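Local coordinates for protein glycosyltransferase Gtf1 (Streptococcus pneumoniae, PDB 4PQG) that belongs to the GT-B group of glycosyltransferases, with two Rossmann-like domains facing each other across a cleft and an added extended beta-sheet domain, at residues Ile18-Gln29 with Asp54-Phe65. Sequence-based numbering, arbitrary orientation.
Sequences IGWASSGVEYAQ and DNIQHLTANIGF. With UDP (uridine-5'-diphosphate), chain C; NAG (2-acetamido-2-deoxy-beta-D-glucopyranose), chain D.
Leu-59 pushes a methyl into the face of the Trp-20 indole: CD2 sits 3.4 Å from the centroid of the five-membered ring, 3° off its normal, a CH-pi contact. At the ring's edge NE1 donates to Asp-54 OD1 (2.9 Å), nearly in the indole plane but from above the carboxylate, whose plane stands 82° to the ring. Across the six-membered end lies the Asn-62 amide, its ND2 3.7 Å from Trp-20 CE3. That same ND2 donates to two waters; one of them also lies 2.8 Å from Gly-19 O and 2.7 Å from Leu-59 O, joining loop and helix.

From the loop, Ile-18 projects the other way. With CG1 anti to the backbone N (chi1 -177°), CD1 is carried forward into the hollow between Thr-60, Ile-63 and the edge of Phe-65, and meets Ile-63 CG2 tip to tip at 3.8 Å. CG2 of Ile-18 fits between Leu-59 CB and Ile-56 CG1. Ile-63 answers with its longer branch: CG1 lies over one face of the Tyr-27 ring, 3.5 Å from CE1, while CD1 presses on the Glu-26 carbonyl. The opposite face of Tyr-27 carries the UDP ribose, which makes Ile-63 a second-shell backing for the nucleotide pocket; Gly-24 N, in the first turn of the same helix, donates a hydrogen bond to UDP O2B (3.0 Å).

The loop before helix 24-38 and the start of that helix thus pack along one side of helix 56-63 beside the seven-stranded parallel sheet, where Ile-18 and Ile-56 share Phe-47 of strand 42-47, and Thr-60 and Phe-65 rest on Val-70 of edge strand 70-72.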
loop_
_atom_site.group_PDB
_atom_site.type_symbol
_atom_site.label_atom_id
_atom_site.label_comp_id
_atom_site.label_asym_id
_atom_site.label_seq_id
_atom_site.Cartn_x
_atom_site.Cartn_y
_atom_site.Cartn_z
ATOM N N ILE A 18 3.545 -4.452 -2.691
ATOM C CA ILE A 18 2.240 -3.999 -3.167
ATOM C C ILE A 18 1.351 -5.221 -3.267
ATOM O O ILE A 18 1.829 -6.317 -3.582
ATOM C CB ILE A 18 2.336 -3.266 -4.536
ATOM C CG1 ILE A 18 0.953 -2.724 -4.974
ATOM C CG2 ILE A 18 2.926 -4.173 -5.608
ATOM C CD1 ILE A 18 1.027 -1.574 -5.955
ATOM N N GLY A 19 0.067 -5.040 -2.975
ATOM C CA GLY A 19 -0.910 -6.124 -3.025
ATOM C C GLY A 19 -2.237 -5.658 -3.609
ATOM O O GLY A 19 -2.372 -4.491 -4.025
ATOM N N TRP A 20 -3.210 -6.567 -3.665
ATOM C CA TRP A 20 -4.542 -6.214 -4.130
ATOM C C TRP A 20 -5.219 -5.227 -3.207
ATOM O O TRP A 20 -6.001 -4.391 -3.662
ATOM C CB TRP A 20 -5.406 -7.458 -4.302
ATOM C CG TRP A 20 -5.065 -8.242 -5.539
ATOM C CD1 TRP A 20 -4.412 -9.468 -5.615
ATOM C CD2 TRP A 20 -5.326 -7.860 -6.929
ATOM N NE1 TRP A 20 -4.267 -9.860 -6.922
ATOM C CE2 TRP A 20 -4.798 -8.942 -7.757
ATOM C CE3 TRP A 20 -5.935 -6.768 -7.548
ATOM C CZ2 TRP A 20 -4.886 -8.917 -9.140
ATOM C CZ3 TRP A 20 -6.023 -6.756 -8.945
ATOM C CH2 TRP A 20 -5.507 -7.803 -9.718
ATOM N N ALA A 21 -4.921 -5.310 -1.913
ATOM C CA ALA A 21 -5.537 -4.443 -0.917
ATOM C C ALA A 21 -4.448 -3.739 -0.121
ATOM O O ALA A 21 -4.188 -4.084 1.032
ATOM C CB ALA A 21 -6.441 -5.270 0.003
ATOM N N SER A 22 -3.806 -2.747 -0.733
ATOM C CA SER A 22 -2.590 -2.167 -0.160
ATOM C C SER A 22 -2.920 -1.079 0.866
ATOM O O SER A 22 -4.061 -0.619 0.947
ATOM C CB SER A 22 -1.660 -1.606 -1.259
ATOM O OG SER A 22 -1.458 -2.534 -2.326
ATOM N N SER A 23 -1.907 -0.705 1.647
ATOM C CA SER A 23 -1.998 0.361 2.629
ATOM C C SER A 23 -1.908 1.737 1.969
ATOM O O SER A 23 -1.617 1.862 0.774
ATOM C CB SER A 23 -0.863 0.229 3.638
ATOM O OG SER A 23 0.348 0.773 3.109
ATOM N N GLY A 24 -2.155 2.770 2.765
ATOM C CA GLY A 24 -2.001 4.135 2.287
ATOM C C GLY A 24 -0.607 4.475 1.811
ATOM O O GLY A 24 -0.461 5.376 1.008
ATOM N N VAL A 25 0.418 3.779 2.302
ATOM C CA VAL A 25 1.791 4.001 1.793
ATOM C C VAL A 25 1.834 3.784 0.272
ATOM O O VAL A 25 2.365 4.622 -0.474
ATOM C CB VAL A 25 2.852 3.120 2.506
ATOM C CG1 VAL A 25 4.250 3.359 1.918
ATOM C CG2 VAL A 25 2.862 3.389 4.012
ATOM N N GLU A 26 1.246 2.674 -0.176
ATOM C CA GLU A 26 1.185 2.344 -1.592
ATOM C C GLU A 26 0.258 3.282 -2.366
ATOM O O GLU A 26 0.560 3.670 -3.511
ATOM C CB GLU A 26 0.744 0.882 -1.792
ATOM C CG GLU A 26 1.833 -0.133 -1.415
ATOM C CD GLU A 26 2.066 -0.204 0.081
ATOM O OE1 GLU A 26 3.226 -0.005 0.522
ATOM O OE2 GLU A 26 1.077 -0.419 0.825
ATOM N N TYR A 27 -0.864 3.644 -1.757
ATOM C CA TYR A 27 -1.767 4.615 -2.390
ATOM C C TYR A 27 -1.121 6.008 -2.504
ATOM O O TYR A 27 -1.300 6.698 -3.521
ATOM C CB TYR A 27 -3.136 4.647 -1.694
ATOM C CG TYR A 27 -3.970 3.467 -2.119
ATOM C CD1 TYR A 27 -4.723 3.522 -3.284
ATOM C CD2 TYR A 27 -3.955 2.269 -1.391
ATOM C CE1 TYR A 27 -5.463 2.431 -3.703
ATOM C CE2 TYR A 27 -4.697 1.169 -1.801
ATOM C CZ TYR A 27 -5.437 1.262 -2.964
ATOM O OH TYR A 27 -6.175 0.209 -3.397
ATOM N N ALA A 28 -0.381 6.410 -1.470
ATOM C CA ALA A 28 0.389 7.656 -1.517
ATOM C C ALA A 28 1.362 7.668 -2.696
ATOM O O ALA A 28 1.559 8.706 -3.349
ATOM C CB ALA A 28 1.157 7.874 -0.221
ATOM N N GLN A 29 1.998 6.528 -2.944
ATOM C CA GLN A 29 2.900 6.401 -4.084
ATOM C C GLN A 29 2.124 6.558 -5.387
ATOM O O GLN A 29 2.605 7.184 -6.335
ATOM C CB GLN A 29 3.605 5.048 -4.082
ATOM C CG GLN A 29 4.716 4.873 -3.063
ATOM C CD GLN A 29 5.656 3.740 -3.462
ATOM O OE1 GLN A 29 5.211 2.642 -3.804
ATOM N NE2 GLN A 29 6.955 4.020 -3.466
ATOM N N ASP A 54 1.162 -13.097 -7.526
ATOM C CA ASP A 54 0.527 -12.362 -8.609
ATOM C C ASP A 54 1.578 -11.851 -9.565
ATOM O O ASP A 54 2.721 -11.649 -9.162
ATOM C CB ASP A 54 -0.190 -11.139 -8.037
ATOM C CG ASP A 54 -1.412 -11.512 -7.234
ATOM O OD1 ASP A 54 -2.405 -11.925 -7.856
ATOM O OD2 ASP A 54 -1.351 -11.417 -5.997
ATOM N N ASN A 55 1.181 -11.604 -10.811
ATOM C CA ASN A 55 1.977 -10.792 -11.719
ATOM C C ASN A 55 2.006 -9.358 -11.162
ATOM O O ASN A 55 0.962 -8.744 -11.004
ATOM C CB ASN A 55 1.346 -10.809 -13.124
ATOM C CG ASN A 55 2.135 -9.997 -14.142
ATOM O OD1 ASN A 55 2.974 -9.163 -13.787
ATOM N ND2 ASN A 55 1.867 -10.249 -15.430
ATOM N N ILE A 56 3.195 -8.820 -10.866
ATOM C CA ILE A 56 3.275 -7.496 -10.256
ATOM C C ILE A 56 2.560 -6.408 -11.085
ATOM O O ILE A 56 2.011 -5.453 -10.529
ATOM C CB ILE A 56 4.740 -7.095 -9.870
ATOM C CG1 ILE A 56 4.727 -5.937 -8.847
ATOM C CG2 ILE A 56 5.586 -6.784 -11.112
ATOM C CD1 ILE A 56 6.092 -5.493 -8.346
ATOM N N GLN A 57 2.539 -6.573 -12.410
ATOM C CA GLN A 57 1.883 -5.618 -13.284
ATOM C C GLN A 57 0.378 -5.544 -12.976
ATOM O O GLN A 57 -0.233 -4.477 -13.049
ATOM C CB GLN A 57 2.110 -5.983 -14.757
ATOM C CG GLN A 57 1.618 -4.913 -15.733
ATOM C CD GLN A 57 0.121 -4.973 -15.967
ATOM O OE1 GLN A 57 -0.508 -5.989 -15.704
ATOM N NE2 GLN A 57 -0.458 -3.878 -16.463
ATOM N N HIS A 58 -0.223 -6.675 -12.651
ATOM C CA HIS A 58 -1.650 -6.674 -12.311
ATOM C C HIS A 58 -1.909 -5.800 -11.114
ATOM O O HIS A 58 -2.903 -5.078 -11.065
ATOM C CB HIS A 58 -2.147 -8.084 -12.062
ATOM C CG HIS A 58 -2.004 -8.995 -13.245
ATOM N ND1 HIS A 58 -2.137 -10.323 -13.145
ATOM C CD2 HIS A 58 -1.713 -8.727 -14.585
ATOM C CE1 HIS A 58 -1.963 -10.879 -14.364
ATOM N NE2 HIS A 58 -1.700 -9.904 -15.236
ATOM N N LEU A 59 -0.995 -5.844 -10.150
ATOM C CA LEU A 59 -1.130 -5.079 -8.909
ATOM C C LEU A 59 -0.907 -3.576 -9.117
ATOM O O LEU A 59 -1.663 -2.732 -8.573
ATOM C CB LEU A 59 -0.173 -5.630 -7.840
ATOM C CG LEU A 59 -0.375 -7.112 -7.462
ATOM C CD1 LEU A 59 0.730 -7.656 -6.566
ATOM C CD2 LEU A 59 -1.740 -7.364 -6.830
ATOM N N THR A 60 0.127 -3.235 -9.881
ATOM C CA THR A 60 0.466 -1.838 -10.110
ATOM C C THR A 60 -0.592 -1.162 -10.987
ATOM O O THR A 60 -0.984 -0.020 -10.714
ATOM C CB THR A 60 1.881 -1.687 -10.727
ATOM O OG1 THR A 60 1.969 -2.439 -11.943
ATOM C CG2 THR A 60 2.929 -2.188 -9.754
ATOM N N ALA A 61 -1.078 -1.866 -12.015
ATOM C CA ALA A 61 -2.110 -1.309 -12.898
ATOM C C ALA A 61 -3.379 -1.063 -12.078
ATOM O O ALA A 61 -4.036 -0.028 -12.226
ATOM C CB ALA A 61 -2.411 -2.244 -14.065
ATOM N N ASN A 62 -3.685 -2.008 -11.190
ATOM C CA ASN A 62 -4.845 -1.913 -10.310
ATOM C C ASN A 62 -4.896 -0.604 -9.515
ATOM O O ASN A 62 -5.957 -0.010 -9.361
ATOM C CB ASN A 62 -4.899 -3.114 -9.353
ATOM C CG ASN A 62 -6.136 -3.100 -8.462
ATOM O OD1 ASN A 62 -7.275 -3.109 -8.953
ATOM N ND2 ASN A 62 -5.924 -3.111 -7.153
ATOM N N ILE A 63 -3.742 -0.163 -9.028
ATOM C CA ILE A 63 -3.636 1.001 -8.164
ATOM C C ILE A 63 -3.409 2.263 -9.011
ATOM O O ILE A 63 -3.442 3.389 -8.512
ATOM C CB ILE A 63 -2.514 0.765 -7.111
ATOM C CG1 ILE A 63 -2.763 1.532 -5.825
ATOM C CG2 ILE A 63 -1.136 1.075 -7.658
ATOM C CD1 ILE A 63 -1.717 1.198 -4.777
ATOM N N GLY A 64 -3.190 2.056 -10.308
ATOM C CA GLY A 64 -3.132 3.142 -11.245
ATOM C C GLY A 64 -1.767 3.586 -11.736
ATOM O O GLY A 64 -1.692 4.598 -12.429
ATOM N N PHE A 65 -0.690 2.864 -11.409
ATOM C CA PHE A 65 0.622 3.181 -12.015
ATOM C C PHE A 65 0.578 2.828 -13.515
ATOM O O PHE A 65 -0.067 1.853 -13.902
ATOM C CB PHE A 65 1.758 2.368 -11.376
ATOM C CG PHE A 65 2.080 2.737 -9.963
ATOM C CD1 PHE A 65 2.693 3.957 -9.649
ATOM C CD2 PHE A 65 1.822 1.845 -8.940
ATOM C CE1 PHE A 65 3.006 4.276 -8.335
ATOM C CE2 PHE A 65 2.128 2.161 -7.619
ATOM C CZ PHE A 65 2.726 3.370 -7.315
HETATM N N1 UDP C . -8.569 1.997 0.136
HETATM C C2 UDP C . -9.192 1.468 -1.015
HETATM N N3 UDP C . -10.225 0.651 -0.872
HETATM C C4 UDP C . -10.705 0.294 0.329
HETATM C C5 UDP C . -10.112 0.789 1.494
HETATM C C6 UDP C . -9.025 1.661 1.361
HETATM O O2 UDP C . -8.794 1.769 -2.169
HETATM O O4 UDP C . -11.686 -0.481 0.375
HETATM C "C1'" UDP C . -7.451 2.933 -0.056
HETATM C "C2'" UDP C . -7.939 4.346 0.255
HETATM O "O2'" UDP C . -8.566 5.006 -0.862
HETATM C "C3'" UDP C . -6.694 5.086 0.713
HETATM C "C4'" UDP C . -5.784 3.979 1.239
HETATM O "O4'" UDP C . -6.386 2.727 0.873
HETATM O "O3'" UDP C . -6.055 5.736 -0.392
HETATM C "C5'" UDP C . -5.640 4.005 2.760
HETATM O "O5'" UDP C . -4.838 5.119 3.115
HETATM P PA UDP C . -4.934 5.792 4.568
HETATM O O1A UDP C . -3.948 6.927 4.638
HETATM O O2A UDP C . -6.395 6.088 4.811
HETATM O O3A UDP C . -4.670 4.625 5.650
HETATM P PB UDP C . -3.379 3.702 5.920
HETATM O O1B UDP C . -3.276 3.660 7.428
HETATM O O2B UDP C . -3.712 2.369 5.269
HETATM O O3B UDP C . -2.198 4.432 5.310
HETATM C C1 NAG D . -0.021 5.657 6.393
HETATM C C2 NAG D . -0.527 6.402 7.621
HETATM C C3 NAG D . -1.576 7.280 6.926
HETATM C C4 NAG D . -0.999 8.025 5.712
HETATM C C5 NAG D . -0.211 7.057 4.787
HETATM C C6 NAG D . 0.337 7.687 3.511
HETATM C C7 NAG D . -1.179 5.721 9.869
HETATM C C8 NAG D . -1.951 4.707 10.664
HETATM N N2 NAG D . -1.197 5.532 8.559
HETATM O O1 NAG D . 0.270 4.289 6.435
HETATM O O3 NAG D . -2.217 8.164 7.829
HETATM O O4 NAG D . -2.070 8.593 4.997
HETATM O O5 NAG D . 0.811 6.480 5.604
HETATM O O6 NAG D . 1.343 8.593 3.904
HETATM O O7 NAG D . -0.570 6.645 10.432
HETATM O O HOH W 1 -3.208 -3.277 -6.411
HETATM O O HOH W 2 -8.257 -2.853 -5.448
#